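Local coordinates for NAD-dependent epimerase/dehydratase domain-containing protein (Ruegeria pomeroyi DSS-3, PDB 3IUS) that is of unknown function but probably binds NAD through a Rossmann-type domain of the epimerase/dehydratase family, at residues Thr16-Ser21 with Met41-Ala46. Residues are numbered along the deposited sequence; the frame is centred on the assembly and turned at random.
Sequences TARVLS and MEAIRA. With EDO (1,2-ethanediol), chain E.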
loop_
_atom_site.group_PDB
_atom_site.type_symbol
_atom_site.label_atom_id
_atom_site.label_comp_id
_atom_site.label_asym_id
_atom_site.label_seq_id
_atom_site.Cartn_x
_atom_site.Cartn_y
_atom_site.Cartn_z
ATOM N N THR A 16 2.451 -6.430 -2.564
ATOM C CA THR A 16 1.986 -6.445 -1.180
ATOM C C THR A 16 1.219 -7.716 -0.827
ATOM O O THR A 16 1.526 -8.376 0.164
ATOM C CB THR A 16 1.110 -5.213 -0.874
ATOM O OG1 THR A 16 1.918 -4.032 -0.942
ATOM C CG2 THR A 16 0.481 -5.312 0.509
ATOM N N ALA A 17 0.219 -8.054 -1.633
ATOM C CA ALA A 17 -0.626 -9.215 -1.359
ATOM C C ALA A 17 0.166 -10.529 -1.339
ATOM O O ALA A 17 -0.189 -11.463 -0.627
ATOM C CB ALA A 17 -1.768 -9.287 -2.373
ATOM N N ARG A 18 1.244 -10.593 -2.118
ATOM C CA ARG A 18 2.084 -11.790 -2.161
ATOM C C ARG A 18 2.840 -12.032 -0.858
ATOM O O ARG A 18 3.036 -13.180 -0.456
ATOM C CB ARG A 18 3.045 -11.737 -3.351
ATOM C CG ARG A 18 2.335 -11.954 -4.672
ATOM C CD ARG A 18 3.206 -11.606 -5.857
ATOM N NE ARG A 18 2.379 -11.363 -7.035
ATOM C CZ ARG A 18 2.852 -11.114 -8.249
ATOM N NH1 ARG A 18 4.162 -11.077 -8.456
ATOM N NH2 ARG A 18 2.011 -10.902 -9.256
ATOM N N VAL A 19 3.273 -10.962 -0.196
ATOM C CA VAL A 19 3.930 -11.126 1.092
ATOM C C VAL A 19 2.932 -11.657 2.114
ATOM O O VAL A 19 3.275 -12.511 2.929
ATOM C CB VAL A 19 4.585 -9.828 1.607
ATOM C CG1 VAL A 19 5.498 -9.237 0.546
ATOM C CG2 VAL A 19 3.535 -8.831 2.042
ATOM N N LEU A 20 1.696 -11.175 2.049
ATOM C CA LEU A 20 0.648 -11.669 2.933
ATOM C C LEU A 20 0.364 -13.139 2.654
ATOM O O LEU A 20 0.309 -13.948 3.580
ATOM C CB LEU A 20 -0.630 -10.857 2.759
ATOM C CG LEU A 20 -1.823 -11.365 3.570
ATOM C CD1 LEU A 20 -1.507 -11.368 5.058
ATOM C CD2 LEU A 20 -3.061 -10.534 3.272
ATOM N N SER A 21 0.183 -13.485 1.382
ATOM C CA SER A 21 -0.126 -14.873 1.021
ATOM C C SER A 21 0.979 -15.864 1.429
ATOM O O SER A 21 0.688 -16.975 1.877
ATOM C CB SER A 21 -0.527 -15.010 -0.461
ATOM O OG SER A 21 0.541 -14.705 -1.345
HETATM N N MSE A 41 1.179 -15.219 -13.719
HETATM C CA MSE A 41 0.535 -16.399 -13.155
HETATM C C MSE A 41 1.527 -17.189 -12.307
HETATM O O MSE A 41 1.199 -17.652 -11.215
HETATM C CB MSE A 41 -0.045 -17.275 -14.266
HETATM C CG MSE A 41 -1.068 -16.572 -15.160
HETATM SE SE MSE A 41 -2.737 -16.112 -14.236
HETATM C CE MSE A 41 -2.287 -14.306 -13.684
ATOM N N GLU A 42 2.746 -17.316 -12.822
ATOM C CA GLU A 42 3.834 -18.027 -12.159
ATOM C C GLU A 42 4.147 -17.438 -10.791
ATOM O O GLU A 42 4.193 -18.151 -9.784
ATOM C CB GLU A 42 5.091 -17.928 -13.024
ATOM C CG GLU A 42 5.933 -19.177 -13.078
ATOM C CD GLU A 42 5.575 -20.049 -14.262
ATOM O OE1 GLU A 42 6.483 -20.370 -15.060
ATOM O OE2 GLU A 42 4.382 -20.394 -14.404
ATOM N N ALA A 43 4.377 -16.129 -10.768
ATOM C CA ALA A 43 4.724 -15.420 -9.542
ATOM C C ALA A 43 3.612 -15.521 -8.502
ATOM O O ALA A 43 3.876 -15.637 -7.309
ATOM C CB ALA A 43 5.040 -13.966 -9.844
ATOM N N ILE A 44 2.369 -15.476 -8.962
ATOM C CA ILE A 44 1.236 -15.606 -8.054
ATOM C C ILE A 44 1.203 -16.996 -7.421
ATOM O O ILE A 44 1.024 -17.131 -6.210
ATOM C CB ILE A 44 -0.095 -15.295 -8.763
ATOM C CG1 ILE A 44 -0.172 -13.800 -9.083
ATOM C CG2 ILE A 44 -1.286 -15.700 -7.892
ATOM C CD1 ILE A 44 -1.401 -13.399 -9.867
ATOM N N ARG A 45 1.390 -18.028 -8.239
ATOM C CA ARG A 45 1.420 -19.395 -7.732
ATOM C C ARG A 45 2.521 -19.572 -6.684
ATOM O O ARG A 45 2.287 -20.134 -5.615
ATOM C CB ARG A 45 1.594 -20.393 -8.879
ATOM C CG ARG A 45 1.776 -21.833 -8.425
ATOM C CD ARG A 45 1.686 -22.807 -9.593
ATOM N NE ARG A 45 0.309 -22.987 -10.051
ATOM C CZ ARG A 45 -0.181 -22.503 -11.188
ATOM N NH1 ARG A 45 0.592 -21.806 -12.010
ATOM N NH2 ARG A 45 -1.450 -22.723 -11.507
ATOM N N ALA A 46 3.718 -19.082 -6.994
ATOM C CA ALA A 46 4.849 -19.169 -6.073
ATOM C C ALA A 46 4.588 -18.484 -4.727
ATOM O O ALA A 46 5.188 -18.845 -3.713
ATOM C CB ALA A 46 6.109 -18.598 -6.723
HETATM C C1 EDO E . 6.962 -12.648 3.235
HETATM O O1 EDO E . 5.732 -13.230 3.817
HETATM C C2 EDO E . 7.309 -13.107 1.848
HETATM O O2 EDO E . 7.805 -12.442 0.709
#
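R18 reaches from helix 15-24 to the short helix 41-46 and lays its guanidinium group against A43 and I44, making nearly all of the contact between the two segments. The touching is van der Waals in kind. NH1 of R18 comes within 3.3 Å of CB of A43, a close approach, while NH2 of R18 sits 3.6 Å from CG1 of I44. One face of the guanidinium is covered by the peptide that joins these two residues, with C of A43 and N of I44 above it, and the I44 side chain crosses that of R18 at about a right angle. CG of R18 stands beside its own backbone N (chi1 -72°), and the chain then runs extended to NE, which carries the flat group toward 41-46; the nearest CA atoms of the two segments, those of R18 and I44, are 7.1 Å apart.

No hydrogen bond crosses between the segments; the guanidinium is held by residues beside them. NE of R18 donates to the carbonyl O of H13, in the turn after strand 7-11, and NH2 bonds OE1 of Q40, just ahead of helix 41-46. OG of S21 has a single proton, for which O of R18, at 3.1 Å, and the carbonyl O of S47 compete, and it is also hydrogen-bonded to NE2 of H13.

On another side of helix 15-24, a 1,2-ethanediol, probably from the crystallisation liquor, bonds the carbonyl O of V19 through O1 and is also bonded to NH1 of R22.

A17 matches the alanine of a GxGxxA pattern, consistent with the first strand-turn-helix of a Rossmann fold, and H13 lies between the pattern's two glycines. The bonds to H13 and Q40 thus fix the turn of the guanidinium, letting its face lie on the A43-I44 peptide.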